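PDB 4AW7: GH86A beta-porphyranase from Bacteroides plebeius, which hydrolyses the beta-D-galactopyranose-(1->4)-alpha-L-galactopyranose-6-sulfate linkages of the red-algal polysaccharide porphyran, releasing mainly the sulfated disaccharide. Local coordinates for residues Lys189-Ala195 / Met223-His229; Pro267-Phe273 / Asn310-Pro316. One frame throughout, in Å; residues are numbered along the deposited sequence.

Interactions 1 and 2 pair four strands that run in series along the chain and side by side in one parallel sheet, their centres about 9 Å apart. The middle seam joins them: Phe226 N lies 2.9 Å from Pro267 O, and Phe226 O the same distance from Ala269 N, so 223-229 and 267-273 are themselves adjacent strands. Both contacts deliver a substrate-binding residue toward the substrate, on the C-terminal side of the sheet, His229 from interaction 1 and Glu272, the inferred nucleophile, from interaction 2. His229 CE1 comes within 3.1 Å of Glu272 OE2, and the two residues meet the same galactose, which also receives a hydrogen bond from Asn145.

Interaction 1. Residues Lys189-Ala195 / Met223-His229; sequences KVIGYAA and MDGFSVH. With K (potassium ion), chain F; GLA (alpha-D-galactopyranose), chain B.
Asp224 reaches across to the start of 189-195, where its OD2 accepts a hydrogen bond from Val190 N at 2.8 Å, nearly straight (168°) and through the anti lone pair. Its CG stands beside the backbone N (chi1 -62°), placing the carboxylate next to the neighbouring strand; His179 also bonds OD2. This end is the more open one: Lys189 and Asp224 are partly exposed, and the lysine chain, bent at chi2 and chi4, leads its amine away, leaving NZ 6.3 Å from Asp224 OD1. Beyond it the strands run parallel at 13° and the packing closes. Met223 CE meets Val190 CG1 at 3.8 Å, and its SD lies close to the backbone of Gly192, which has no side chain to obstruct it. Ser227 is buried and grips twice: its backbone N bonds Gly192 O at 2.8 Å, while OG accepts a hydrogen bond from Ala194 N at 2.9 Å and also bonds Glu142. A cis peptide precedes Tyr193, which, its CB pointing away from 223-229, binds the potassium ion through OH at 2.9 Å, with Tyr207 OH and the backbone O of Tyr197. At the far end Ala194 O sits over one face of the His229 imidazole, near its rim, and ND1 bonds Glu146. Adjacent parallel strands with a substrate-binding histidine on the C-terminal side, beside the inferred acid Glu146, are characteristic of a (beta/alpha)8-barrel glycoside hydrolase.

Interaction 2. Residues Pro267-Phe273 / Asn310-Pro316; sequences PLAISEF and NLFISIP. With GLA (alpha-D-galactopyranose), chain B; GAL (beta-D-galactopyranose), chain D.
The Phe312 ring has Pro267 over one face: CB stands 3.6 Å from the ring centroid and 3° off its normal, a centred CH-pi contact. Phe273 carries a second, Pro316 CA lying over one face toward the rim at 4.0 Å from the centroid, while Ile315 O and Ser314 OG, itself hydrogen-bonded to Lys42 O, approach obliquely. Because Phe273 CG sits between its backbone N and carbonyl carbon (chi1 67°), the ring comes alongside Pro316, CZ meeting CG at 3.7 Å. An alanine in place of Phe312 would remove the ring and is likely to leave Pro267 without its flat partner, opening a gap at this partly exposed end. There Leu268 N bonds Asn310 O at 2.9 Å, almost straight at 176°; further along, strands 268-273 and 313-316 run parallel, and Ile315 N bonds Ile270 O. The register slips by one residue before Phe273 pairs with Pro316, a beta bulge, where Ser271 O is buried without a partner. Within the bulge, Glu272 CB points away from 310-316, and its extended chain carries OE2, salt-bridged to Arg69, to 2.6 Å from galactose O2, while Tyr231 bonds OE1. This inferred nucleophile, on the sheet's C-terminal side, fits the active site of a retaining (beta/alpha)8-barrel glycosidase.

Interaction 1. Residues Lys189-Ala195 / Met223-His229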
# COMPACT_ATOMS: atom_id res chain seq x y z
N LYS A 189 11.13 3.36 -13.52
CA LYS A 189 10.70 4.29 -12.47
C LYS A 189 11.54 4.04 -11.23
O LYS A 189 11.73 2.91 -10.83
CB LYS A 189 9.25 4.08 -12.13
CG LYS A 189 8.29 4.26 -13.26
CD LYS A 189 8.23 5.60 -13.85
CE LYS A 189 7.58 5.54 -15.27
NZ LYS A 189 6.38 4.69 -15.28
N VAL A 190 12.04 5.13 -10.65
CA VAL A 190 12.87 5.06 -9.46
C VAL A 190 12.03 5.44 -8.25
O VAL A 190 11.36 6.46 -8.27
CB VAL A 190 14.15 5.92 -9.60
CG1 VAL A 190 15.01 5.73 -8.37
CG2 VAL A 190 14.91 5.57 -10.87
N ILE A 191 12.02 4.58 -7.23
CA ILE A 191 11.19 4.76 -6.05
C ILE A 191 12.04 4.65 -4.80
O ILE A 191 13.06 3.94 -4.81
CB ILE A 191 10.00 3.77 -6.05
CG1 ILE A 191 10.49 2.33 -6.13
CG2 ILE A 191 9.03 4.09 -7.18
CD1 ILE A 191 9.43 1.25 -5.86
N GLY A 192 11.62 5.30 -3.74
CA GLY A 192 12.33 5.17 -2.47
C GLY A 192 11.52 5.71 -1.33
O GLY A 192 10.52 6.40 -1.55
N TYR A 193 11.91 5.44 -0.09
CA TYR A 193 13.16 4.77 0.33
C TYR A 193 12.97 3.38 0.91
O TYR A 193 13.83 2.90 1.61
CB TYR A 193 13.93 5.68 1.31
CG TYR A 193 13.23 5.95 2.63
CD1 TYR A 193 13.41 5.14 3.74
CD2 TYR A 193 12.41 7.06 2.78
CE1 TYR A 193 12.77 5.41 4.94
CE2 TYR A 193 11.78 7.31 3.97
CZ TYR A 193 11.94 6.49 5.03
OH TYR A 193 11.31 6.76 6.26
N ALA A 194 11.87 2.73 0.58
CA ALA A 194 11.59 1.39 1.06
C ALA A 194 11.51 1.39 2.58
O ALA A 194 12.11 0.56 3.26
CB ALA A 194 12.63 0.35 0.55
N ALA A 195 10.68 2.30 3.11
CA ALA A 195 10.68 2.61 4.55
C ALA A 195 10.15 1.43 5.37
O ALA A 195 8.99 1.00 5.21
CB ALA A 195 9.82 3.81 4.76
N MET A 223 12.99 11.26 -7.73
CA MET A 223 12.18 10.04 -7.63
C MET A 223 10.93 10.14 -8.46
O MET A 223 10.30 11.19 -8.54
CB MET A 223 11.73 9.82 -6.17
CG MET A 223 12.89 9.58 -5.16
SD MET A 223 13.87 8.10 -5.50
CE MET A 223 15.37 8.83 -6.25
N ASP A 224 10.52 9.02 -9.04
CA ASP A 224 9.20 8.91 -9.64
C ASP A 224 8.09 8.66 -8.62
O ASP A 224 6.93 9.03 -8.83
CB ASP A 224 9.22 7.83 -10.70
CG ASP A 224 10.18 8.16 -11.81
OD1 ASP A 224 9.90 9.16 -12.51
OD2 ASP A 224 11.20 7.49 -11.96
N GLY A 225 8.43 8.03 -7.50
CA GLY A 225 7.45 7.76 -6.44
C GLY A 225 8.08 7.38 -5.14
O GLY A 225 9.29 7.26 -5.06
N PHE A 226 7.22 7.25 -4.14
CA PHE A 226 7.67 7.04 -2.76
C PHE A 226 7.17 5.71 -2.27
O PHE A 226 6.01 5.35 -2.47
CB PHE A 226 7.20 8.19 -1.87
CG PHE A 226 7.77 9.51 -2.33
CD1 PHE A 226 9.14 9.73 -2.29
CD2 PHE A 226 6.96 10.51 -2.82
CE1 PHE A 226 9.69 10.92 -2.75
CE2 PHE A 226 7.51 11.70 -3.30
CZ PHE A 226 8.87 11.90 -3.26
N SER A 227 8.06 4.97 -1.60
CA SER A 227 7.78 3.62 -1.18
C SER A 227 7.94 3.41 0.32
O SER A 227 8.86 3.93 0.94
CB SER A 227 8.63 2.62 -1.95
OG SER A 227 10.01 2.73 -1.69
N VAL A 228 7.01 2.62 0.86
CA VAL A 228 6.96 2.26 2.25
C VAL A 228 6.52 0.80 2.37
O VAL A 228 5.91 0.24 1.48
CB VAL A 228 6.04 3.17 3.06
CG1 VAL A 228 6.37 4.68 2.90
CG2 VAL A 228 4.68 2.88 2.78
N HIS A 229 6.83 0.22 3.52
CA HIS A 229 6.39 -1.11 3.92
C HIS A 229 5.33 -0.97 5.00
O HIS A 229 5.49 -0.15 5.92
CB HIS A 229 7.57 -1.91 4.45
CG HIS A 229 8.63 -2.13 3.43
ND1 HIS A 229 9.89 -2.62 3.73
CD2 HIS A 229 8.62 -1.91 2.09
CE1 HIS A 229 10.57 -2.72 2.59
NE2 HIS A 229 9.82 -2.30 1.60
K K F . 11.33 4.50 8.00
C1 GLA B . 11.10 -5.87 6.03
C2 GLA B . 12.20 -6.60 5.23
C3 GLA B . 11.81 -8.03 4.93
C4 GLA B . 11.24 -8.73 6.14
C5 GLA B . 10.08 -7.90 6.71
C6 GLA B . 9.28 -8.75 7.77
O1 GLA B . 10.03 -5.42 5.31
O2 GLA B . 12.52 -5.85 4.02
O3 GLA B . 12.91 -8.81 4.56
O4 GLA B . 12.27 -8.92 7.13
O5 GLA B . 10.71 -6.61 7.17
O6 GLA B . 8.18 -9.46 7.06

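Interaction 2. Residues Pro267-Phe273 / Asn310-Pro316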
# COMPACT_ATOMS: atom_id res chain seq x y z
N PRO A 267 3.24 9.21 -7.22
CA PRO A 267 2.70 7.90 -6.88
C PRO A 267 3.43 7.21 -5.74
O PRO A 267 4.62 7.42 -5.52
CB PRO A 267 2.83 7.13 -8.19
CG PRO A 267 2.72 8.19 -9.24
CD PRO A 267 3.55 9.30 -8.64
N LEU A 268 2.70 6.37 -5.05
CA LEU A 268 3.19 5.50 -4.01
C LEU A 268 3.50 4.12 -4.52
O LEU A 268 2.93 3.64 -5.50
CB LEU A 268 2.13 5.39 -2.92
CG LEU A 268 1.63 6.70 -2.38
CD1 LEU A 268 0.40 6.42 -1.45
CD2 LEU A 268 2.68 7.55 -1.69
N ALA A 269 4.40 3.43 -3.83
CA ALA A 269 4.64 2.01 -4.07
C ALA A 269 4.75 1.33 -2.72
O ALA A 269 5.55 1.76 -1.87
CB ALA A 269 5.91 1.81 -4.89
N ILE A 270 3.90 0.33 -2.46
CA ILE A 270 3.92 -0.40 -1.21
C ILE A 270 4.68 -1.68 -1.48
O ILE A 270 4.12 -2.69 -1.91
CB ILE A 270 2.51 -0.63 -0.61
CG1 ILE A 270 1.71 0.66 -0.59
CG2 ILE A 270 2.62 -1.31 0.75
CD1 ILE A 270 2.41 1.84 0.17
N SER A 271 6.00 -1.60 -1.34
CA SER A 271 6.85 -2.68 -1.83
C SER A 271 6.84 -3.94 -0.98
O SER A 271 7.31 -4.98 -1.43
CB SER A 271 8.28 -2.16 -2.12
OG SER A 271 8.78 -1.48 -0.99
N GLU A 272 6.28 -3.85 0.24
CA GLU A 272 5.92 -4.99 1.07
C GLU A 272 4.72 -4.61 1.92
O GLU A 272 4.71 -3.54 2.50
CB GLU A 272 7.01 -5.40 2.06
CG GLU A 272 8.40 -5.69 1.45
CD GLU A 272 9.46 -5.92 2.50
OE1 GLU A 272 9.12 -6.21 3.67
OE2 GLU A 272 10.65 -5.80 2.18
N PHE A 273 3.73 -5.48 2.02
CA PHE A 273 2.70 -5.33 3.04
C PHE A 273 2.28 -6.69 3.59
O PHE A 273 2.20 -7.67 2.85
CB PHE A 273 1.50 -4.49 2.62
CG PHE A 273 0.61 -5.05 1.53
CD1 PHE A 273 0.90 -4.85 0.17
CD2 PHE A 273 -0.57 -5.73 1.85
CE1 PHE A 273 0.04 -5.28 -0.81
CE2 PHE A 273 -1.44 -6.13 0.85
CZ PHE A 273 -1.15 -5.93 -0.46
N ASN A 310 -3.09 6.82 -7.59
CA ASN A 310 -1.80 7.29 -7.09
C ASN A 310 -0.90 6.16 -6.58
O ASN A 310 -0.10 6.37 -5.67
CB ASN A 310 -1.97 8.35 -6.01
CG ASN A 310 -0.71 9.19 -5.85
OD1 ASN A 310 -0.06 9.55 -6.83
ND2 ASN A 310 -0.28 9.43 -4.57
N LEU A 311 -1.01 4.99 -7.19
CA LEU A 311 -0.29 3.80 -6.74
C LEU A 311 0.38 3.15 -7.94
O LEU A 311 -0.28 2.69 -8.86
CB LEU A 311 -1.25 2.82 -6.07
CG LEU A 311 -0.58 1.54 -5.51
CD1 LEU A 311 0.25 1.81 -4.25
CD2 LEU A 311 -1.67 0.50 -5.22
N PHE A 312 1.71 3.07 -7.91
CA PHE A 312 2.40 2.31 -8.94
C PHE A 312 2.16 0.80 -8.85
O PHE A 312 1.89 0.11 -9.86
CB PHE A 312 3.92 2.51 -8.87
CG PHE A 312 4.46 3.80 -9.44
CD1 PHE A 312 4.00 4.35 -10.60
CD2 PHE A 312 5.53 4.43 -8.83
CE1 PHE A 312 4.57 5.50 -11.14
CE2 PHE A 312 6.11 5.57 -9.35
CZ PHE A 312 5.63 6.09 -10.50
N ILE A 313 2.29 0.28 -7.64
CA ILE A 313 2.31 -1.15 -7.39
C ILE A 313 2.25 -1.36 -5.89
O ILE A 313 2.74 -0.52 -5.13
CB ILE A 313 3.57 -1.82 -8.02
CG1 ILE A 313 3.45 -3.34 -8.06
CG2 ILE A 313 4.85 -1.35 -7.34
CD1 ILE A 313 4.48 -4.05 -8.98
N SER A 314 1.76 -2.52 -5.48
CA SER A 314 1.81 -3.00 -4.12
C SER A 314 2.12 -4.49 -4.17
O SER A 314 1.74 -5.18 -5.13
CB SER A 314 0.56 -2.70 -3.31
OG SER A 314 -0.58 -3.40 -3.74
N ILE A 315 2.80 -4.99 -3.15
CA ILE A 315 3.30 -6.37 -3.12
C ILE A 315 2.98 -7.01 -1.78
O ILE A 315 3.61 -6.72 -0.77
CB ILE A 315 4.83 -6.43 -3.32
CG1 ILE A 315 5.34 -5.64 -4.54
CG2 ILE A 315 5.30 -7.91 -3.37
CD1 ILE A 315 5.02 -6.19 -5.87
N PRO A 316 1.99 -7.91 -1.73
CA PRO A 316 1.76 -8.74 -0.56
C PRO A 316 3.05 -9.49 -0.19
O PRO A 316 3.70 -10.04 -1.08
CB PRO A 316 0.66 -9.72 -1.10
CG PRO A 316 -0.01 -8.97 -2.17
CD PRO A 316 1.08 -8.26 -2.84
C1 GLA B . 11.10 -5.87 6.03
C2 GLA B . 12.20 -6.60 5.23
C3 GLA B . 11.81 -8.03 4.93
C4 GLA B . 11.24 -8.73 6.14
C5 GLA B . 10.08 -7.90 6.71
C6 GLA B . 9.28 -8.75 7.77
O1 GLA B . 10.03 -5.42 5.31
O2 GLA B . 12.52 -5.85 4.02
O3 GLA B . 12.91 -8.81 4.56
O4 GLA B . 12.27 -8.92 7.13
O5 GLA B . 10.71 -6.61 7.17
O6 GLA B . 8.18 -9.46 7.06
C1 GAL D . 11.10 -5.87 6.03
C2 GAL D . 12.20 -6.60 5.23
C3 GAL D . 11.81 -8.03 4.93
C4 GAL D . 11.24 -8.73 6.14
C5 GAL D . 10.08 -7.90 6.71
C6 GAL D . 9.28 -8.75 7.77
O1 GAL D . 11.60 -4.51 6.32
O2 GAL D . 12.52 -5.85 4.02
O3 GAL D . 12.91 -8.81 4.56
O4 GAL D . 12.27 -8.92 7.13
O5 GAL D . 10.71 -6.61 7.17
O6 GAL D . 8.18 -9.46 7.06